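Local coordinates for 231aa long hypothetical protein-L-isoaspartate O-methyltransferase (PDB 1VBF), which probably catalyses the S-adenosyl-L-methionine-dependent methyl esterification of L-isoaspartyl residues in damaged proteins, contributing to their repair or degradation, at residues B[162-167]-B[191-196]; B[175-178]-B[183-186]. One frame throughout, in Å; residues are numbered along the deposited sequence.

Interaction 1. Residues B[162-167]-B[191-196]; sequences ILPIGV and VMFGRI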
ATOM      1  N   ILE B 162      -1.983  27.349 -19.747  1.00 34.88           N
ATOM      2  CA  ILE B 162      -2.083  26.825 -18.399  1.00 31.79           C
ATOM      3  C   ILE B 162      -2.882  25.525 -18.427  1.00 31.64           C
ATOM      4  O   ILE B 162      -3.987  25.491 -18.966  1.00 32.34           O
ATOM      5  CB  ILE B 162      -2.744  27.862 -17.452  1.00 31.24           C
ATOM      6  CG1 ILE B 162      -1.738  28.979 -17.176  1.00 32.04           C
ATOM      7  CG2 ILE B 162      -3.195  27.212 -16.115  1.00 28.61           C
ATOM      8  CD1 ILE B 162      -2.216  30.048 -16.236  1.00 30.69           C
ATOM      9  N   LEU B 163      -2.308  24.450 -17.884  1.00 29.52           N
ATOM     10  CA  LEU B 163      -2.993  23.159 -17.817  1.00 30.56           C
ATOM     11  C   LEU B 163      -2.422  22.265 -16.756  1.00 32.21           C
ATOM     12  O   LEU B 163      -1.267  22.426 -16.376  1.00 34.91           O
ATOM     13  CB  LEU B 163      -2.904  22.380 -19.128  1.00 28.85           C
ATOM     14  CG  LEU B 163      -1.595  22.143 -19.907  1.00 29.66           C
ATOM     15  CD1 LEU B 163      -0.338  22.348 -19.094  1.00 29.79           C
ATOM     16  CD2 LEU B 163      -1.650  20.745 -20.463  1.00 30.27           C
ATOM     17  N   PRO B 164      -3.221  21.302 -16.260  1.00 33.01           N
ATOM     18  CA  PRO B 164      -2.783  20.348 -15.235  1.00 33.57           C
ATOM     19  C   PRO B 164      -2.192  19.131 -15.964  1.00 35.49           C
ATOM     20  O   PRO B 164      -2.843  18.540 -16.835  1.00 36.69           O
ATOM     21  CB  PRO B 164      -4.076  19.965 -14.512  1.00 31.96           C
ATOM     22  CG  PRO B 164      -5.141  20.857 -15.114  1.00 33.26           C
ATOM     23  CD  PRO B 164      -4.668  21.179 -16.483  1.00 32.33           C
ATOM     24  N   ILE B 165      -0.958  18.770 -15.636  1.00 36.14           N
ATOM     25  CA  ILE B 165      -0.340  17.605 -16.251  1.00 36.70           C
ATOM     26  C   ILE B 165      -0.078  16.519 -15.214  1.00 36.95           C
ATOM     27  O   ILE B 165       0.494  16.772 -14.154  1.00 39.21           O
ATOM     28  CB  ILE B 165       1.017  17.939 -16.923  1.00 36.28           C
ATOM     29  CG1 ILE B 165       0.818  18.954 -18.046  1.00 32.88           C
ATOM     30  CG2 ILE B 165       1.655  16.648 -17.474  1.00 35.62           C
ATOM     31  CD1 ILE B 165       2.104  19.322 -18.707  1.00 29.07           C
ATOM     32  N   GLY B 166      -0.496  15.304 -15.518  1.00 36.77           N
ATOM     33  CA  GLY B 166      -0.244  14.233 -14.590  1.00 36.56           C
ATOM     34  C   GLY B 166      -1.145  13.035 -14.704  1.00 37.49           C
ATOM     35  O   GLY B 166      -2.331  13.153 -14.993  1.00 37.35           O
ATOM     36  N   VAL B 167      -0.546  11.863 -14.534  1.00 39.17           N
ATOM     37  CA  VAL B 167      -1.299  10.615 -14.507  1.00 39.23           C
ATOM     38  C   VAL B 167      -1.439  10.535 -12.979  1.00 40.58           C
ATOM     39  O   VAL B 167      -0.760  11.278 -12.264  1.00 42.82           O
ATOM     40  CB  VAL B 167      -0.456   9.450 -15.085  1.00 37.81           C
ATOM     41  CG1 VAL B 167      -0.318   9.618 -16.570  1.00 35.62           C
ATOM     42  CG2 VAL B 167       0.927   9.435 -14.475  1.00 36.45           C
ATOM     43  N   VAL B 191      -2.652  20.029  -7.823  1.00 39.60           N
ATOM     44  CA  VAL B 191      -4.081  20.174  -8.058  1.00 39.06           C
ATOM     45  C   VAL B 191      -4.692  18.804  -8.289  1.00 39.77           C
ATOM     46  O   VAL B 191      -3.979  17.819  -8.428  1.00 38.95           O
ATOM     47  CB  VAL B 191      -4.336  21.064  -9.299  1.00 37.53           C
ATOM     48  CG1 VAL B 191      -3.897  22.490  -9.025  1.00 35.41           C
ATOM     49  CG2 VAL B 191      -3.561  20.524 -10.488  1.00 36.32           C
HETATM   50  N   MSE B 192      -6.014  18.737  -8.310  1.00 41.74           N
HETATM   51  CA  MSE B 192      -6.695  17.474  -8.557  1.00 45.43           C
HETATM   52  C   MSE B 192      -7.813  17.598  -9.570  1.00 43.54           C
HETATM   53  O   MSE B 192      -8.958  17.847  -9.203  1.00 44.97           O
HETATM   54  CB  MSE B 192      -7.273  16.914  -7.278  1.00 52.99           C
HETATM   55  CG  MSE B 192      -6.238  16.355  -6.364  1.00 65.53           C
HETATM   56 SE   MSE B 192      -7.054  15.692  -4.746  1.00 84.38          SE
HETATM   57  CE  MSE B 192      -8.516  14.623  -5.529  1.00 74.34           C
ATOM     58  N   PHE B 193      -7.490  17.407 -10.843  1.00 40.49           N
ATOM     59  CA  PHE B 193      -8.486  17.499 -11.895  1.00 38.54           C
ATOM     60  C   PHE B 193      -8.848  16.123 -12.400  1.00 36.68           C
ATOM     61  O   PHE B 193      -8.115  15.171 -12.169  1.00 37.52           O
ATOM     62  CB  PHE B 193      -7.963  18.316 -13.074  1.00 39.00           C
ATOM     63  CG  PHE B 193      -7.911  19.787 -12.822  1.00 40.75           C
ATOM     64  CD1 PHE B 193      -6.944  20.328 -11.989  1.00 40.93           C
ATOM     65  CD2 PHE B 193      -8.825  20.645 -13.431  1.00 42.11           C
ATOM     66  CE1 PHE B 193      -6.878  21.700 -11.767  1.00 41.90           C
ATOM     67  CE2 PHE B 193      -8.768  22.032 -13.208  1.00 41.89           C
ATOM     68  CZ  PHE B 193      -7.793  22.552 -12.376  1.00 41.39           C
ATOM     69  N   GLY B 194      -9.987  16.040 -13.087  1.00 34.75           N
ATOM     70  CA  GLY B 194     -10.443  14.800 -13.683  1.00 31.40           C
ATOM     71  C   GLY B 194      -9.632  14.643 -14.956  1.00 31.50           C
ATOM     72  O   GLY B 194      -9.021  15.603 -15.441  1.00 31.60           O
ATOM     73  N   ARG B 195      -9.612  13.439 -15.505  1.00 30.69           N
ATOM     74  CA  ARG B 195      -8.835  13.168 -16.697  1.00 28.45           C
ATOM     75  C   ARG B 195      -9.470  13.649 -17.981  1.00 28.07           C
ATOM     76  O   ARG B 195     -10.677  13.504 -18.179  1.00 27.98           O
ATOM     77  CB  ARG B 195      -8.590  11.672 -16.802  1.00 29.77           C
ATOM     78  CG  ARG B 195      -7.597  11.146 -15.806  1.00 30.71           C
ATOM     79  CD  ARG B 195      -7.372   9.692 -16.046  1.00 31.85           C
ATOM     80  NE  ARG B 195      -6.086   9.276 -15.510  1.00 33.27           N
ATOM     81  CZ  ARG B 195      -5.536   8.094 -15.751  1.00 31.81           C
ATOM     82  NH1 ARG B 195      -6.168   7.218 -16.516  1.00 29.94           N
ATOM     83  NH2 ARG B 195      -4.350   7.800 -15.236  1.00 31.37           N
ATOM     84  N   ILE B 196      -8.646  14.212 -18.861  1.00 26.25           N
ATOM     85  CA  ILE B 196      -9.109  14.684 -20.155  1.00 23.51           C
ATOM     86  C   ILE B 196      -9.242  13.459 -21.051  1.00 23.67           C
ATOM     87  O   ILE B 196      -8.471  12.514 -20.935  1.00 23.64           O
ATOM     88  CB  ILE B 196      -8.107  15.633 -20.760  1.00 22.13           C
ATOM     89  CG1 ILE B 196      -8.715  16.367 -21.958  1.00 22.70           C
ATOM     90  CG2 ILE B 196      -6.902  14.871 -21.160  1.00 21.70           C
ATOM     91  CD1 ILE B 196      -7.868  17.536 -22.459  1.00 19.39           C
TER
HETATM   92  O   HOH W   1      -4.585  10.973 -14.072  1.00 44.85           O
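Pro164 meets Phe193 in a CH-pi contact: CG of the proline sits over the middle of one ring face, 3.7 Å from the centroid of the Phe193 ring and 14° off its normal. The phenyl ring is placed there by a first torsion that sets CG anti to its own carbonyl carbon (chi1 -74°). Apolar packing continues beside it, where Pro164 CB rests 4.1 Å from Val191 CG2, while Val191 CB lies at the ring edge, in its plane. Leu58 and Met62 of helix 56-65 also pack on Phe193. Replacing Phe193 by alanine would probably leave CG of Pro164 without the ring face it rests on and open a gap toward helix 56-65.

The polar link is indirect. A water in the guanidinium plane, at its edge, accepts from Arg195 NE at 2.7 Å and gives a longer bond of 3.3 Å to Gly166 O; Arg195 NH1 bonds Asp204 O, and Phe202 and Tyr206 make cation-pi contacts with the group. Direct polar bonds go to other residues, one on the second subunit. The shape fit of Pro164 on Phe193 thus sets how strand 159-165 approaches the loop after strand 184-191, and the polar ends meet through water.

Interaction 2. Residues B[175-178]-B[183-186]; sequences KVIK and PSLE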
ATOM      1  N   LYS B 175       2.185  26.503 -16.034  1.00 36.26           N
ATOM      2  CA  LYS B 175       2.054  27.712 -16.828  1.00 36.73           C
ATOM      3  C   LYS B 175       3.152  27.603 -17.900  1.00 36.49           C
ATOM      4  O   LYS B 175       4.353  27.668 -17.613  1.00 34.84           O
ATOM      5  CB  LYS B 175       2.251  28.955 -15.955  1.00 37.63           C
ATOM      6  CG  LYS B 175       2.099  30.262 -16.713  1.00 38.64           C
ATOM      7  CD  LYS B 175       2.286  31.442 -15.790  1.00 39.53           C
ATOM      8  CE  LYS B 175       2.215  32.741 -16.553  1.00 39.05           C
ATOM      9  NZ  LYS B 175       2.046  33.867 -15.612  1.00 42.12           N
ATOM     10  N   VAL B 176       2.725  27.436 -19.140  1.00 35.52           N
ATOM     11  CA  VAL B 176       3.641  27.250 -20.248  1.00 35.38           C
ATOM     12  C   VAL B 176       3.761  28.459 -21.148  1.00 36.16           C
ATOM     13  O   VAL B 176       2.758  28.950 -21.650  1.00 38.84           O
ATOM     14  CB  VAL B 176       3.171  26.069 -21.101  1.00 33.79           C
ATOM     15  CG1 VAL B 176       4.127  25.813 -22.228  1.00 35.70           C
ATOM     16  CG2 VAL B 176       3.021  24.864 -20.240  1.00 34.99           C
ATOM     17  N   ILE B 177       4.976  28.948 -21.358  1.00 36.35           N
ATOM     18  CA  ILE B 177       5.150  30.081 -22.259  1.00 37.72           C
ATOM     19  C   ILE B 177       5.829  29.564 -23.511  1.00 38.54           C
ATOM     20  O   ILE B 177       6.956  29.096 -23.460  1.00 39.42           O
ATOM     21  CB  ILE B 177       6.025  31.186 -21.660  1.00 36.85           C
ATOM     22  CG1 ILE B 177       5.351  31.787 -20.427  1.00 35.83           C
ATOM     23  CG2 ILE B 177       6.252  32.255 -22.697  1.00 32.87           C
ATOM     24  CD1 ILE B 177       6.172  32.861 -19.792  1.00 33.84           C
ATOM     25  N   LYS B 178       5.152  29.650 -24.641  1.00 40.40           N
ATOM     26  CA  LYS B 178       5.736  29.127 -25.853  1.00 43.95           C
ATOM     27  C   LYS B 178       7.057  29.757 -26.274  1.00 47.64           C
ATOM     28  O   LYS B 178       7.252  30.974 -26.173  1.00 48.80           O
ATOM     29  CB  LYS B 178       4.732  29.210 -26.993  1.00 41.84           C
ATOM     30  CG  LYS B 178       5.150  28.420 -28.205  1.00 41.95           C
ATOM     31  CD  LYS B 178       3.991  28.308 -29.145  1.00 45.29           C
ATOM     32  CE  LYS B 178       4.319  27.520 -30.396  1.00 44.25           C
ATOM     33  NZ  LYS B 178       3.107  27.488 -31.278  1.00 43.10           N
ATOM     34  N   PRO B 183       9.880  25.368 -24.362  1.00 50.96           N
ATOM     35  CA  PRO B 183       9.004  26.246 -23.589  1.00 49.64           C
ATOM     36  C   PRO B 183       9.609  26.462 -22.221  1.00 49.06           C
ATOM     37  O   PRO B 183      10.667  25.932 -21.911  1.00 49.69           O
ATOM     38  CB  PRO B 183       7.701  25.448 -23.489  1.00 48.50           C
ATOM     39  CG  PRO B 183       7.830  24.385 -24.534  1.00 49.07           C
ATOM     40  CD  PRO B 183       9.274  24.041 -24.528  1.00 49.35           C
ATOM     41  N   SER B 184       8.938  27.262 -21.410  1.00 47.90           N
ATOM     42  CA  SER B 184       9.379  27.479 -20.052  1.00 46.37           C
ATOM     43  C   SER B 184       8.171  26.944 -19.296  1.00 44.60           C
ATOM     44  O   SER B 184       7.046  27.324 -19.587  1.00 45.07           O
ATOM     45  CB  SER B 184       9.629  28.979 -19.773  1.00 47.80           C
ATOM     46  OG  SER B 184       8.454  29.720 -19.478  1.00 49.55           O
ATOM     47  N   LEU B 185       8.385  26.016 -18.378  1.00 43.22           N
ATOM     48  CA  LEU B 185       7.266  25.470 -17.630  1.00 43.09           C
ATOM     49  C   LEU B 185       7.430  25.806 -16.173  1.00 42.91           C
ATOM     50  O   LEU B 185       8.452  25.498 -15.566  1.00 43.79           O
ATOM     51  CB  LEU B 185       7.177  23.952 -17.778  1.00 43.81           C
ATOM     52  CG  LEU B 185       7.316  23.337 -19.167  1.00 45.78           C
ATOM     53  CD1 LEU B 185       6.650  21.981 -19.172  1.00 47.04           C
ATOM     54  CD2 LEU B 185       6.663  24.210 -20.199  1.00 48.22           C
ATOM     55  N   GLU B 186       6.411  26.436 -15.611  1.00 42.26           N
ATOM     56  CA  GLU B 186       6.440  26.828 -14.227  1.00 40.45           C
ATOM     57  C   GLU B 186       5.372  26.097 -13.470  1.00 38.95           C
ATOM     58  O   GLU B 186       4.198  26.234 -13.751  1.00 41.21           O
ATOM     59  CB  GLU B 186       6.233  28.330 -14.127  1.00 42.00           C
ATOM     60  CG  GLU B 186       5.912  28.839 -12.755  1.00 47.07           C
ATOM     61  CD  GLU B 186       5.645  30.339 -12.757  1.00 51.95           C
ATOM     62  OE1 GLU B 186       5.330  30.894 -13.838  1.00 52.78           O
ATOM     63  OE2 GLU B 186       5.732  30.965 -11.678  1.00 54.85           O
TER
HETATM   64  O   HOH W   2       4.260  33.323 -13.685  1.00 34.03           O
HETATM   65  O   HOH W   3       6.724  29.388 -17.358  1.00 40.18           O
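Lys175 and Glu186 form a hydrogen-bonded pair of the antiparallel beta hairpin made by strands 171-177 and 184-191: Lys175 N donates to Glu186 O and Glu186 N to Lys175 O, each at 3.1 Å. The Ile177 and Ser184 pair is less even, 3.2 Å from Ile177 N to Ser184 O but with a weak return from Ser184 N to Ile177 O. Between them Val176 and Leu185 make the non-hydrogen-bonded pair.

A water joins the strands too, donating to Lys175 O and bonded to Ser184 OG at 2.8 Å. Another bridges the charged ends, accepting from Lys175 NZ and donating to Glu186 OE1 at 2.7 Å; Lys175 NZ also bonds Glu65 O. On this face both chains are extended, CG anti to the backbone N (chi1 -179° for Lys175, 166° for Glu186), which lays them side by side, Lys175 CD 3.7 Å from Glu186 OE1; Ser184 OG packs on Ile177 CB.

The other face is apolar. Tyr152 of helix 149-154 touches Val176 and Pro183, and Leu199 and Tyr203 of a second subunit reach Pro183 and Leu185. Val176 packs against both Leu185 and Pro183, its CG1 3.6 Å from Leu185 CD2 and 3.8 Å from Pro183 CB.

In the fold
Both contacts belong to the end of the mixed seven-stranded sheet. The 3-2-1-4-5 part of its order is that of Rossmann-like methyltransferases, while the exchange of the last two strands, with strand 171-177 antiparallel to both its neighbours, is the variant known for isoaspartyl methyltransferases. Along the chain interaction 2 is nested within the loop closed by interaction 1, and their centres lie about 16 Å apart. Adjacent strands 159-165 and 171-177 bring them together directly, Ile162 CG1 packing 4.0 Å from Lys175 CA. Interaction 1 is the more buried, its centre about 9 Å from the centre of the chain, against about 17 Å for the centre of interaction 2. The hairpin end and the end of strand 159-165 both face the second subunit, where Asp204 OD2 accepts from Val167 N.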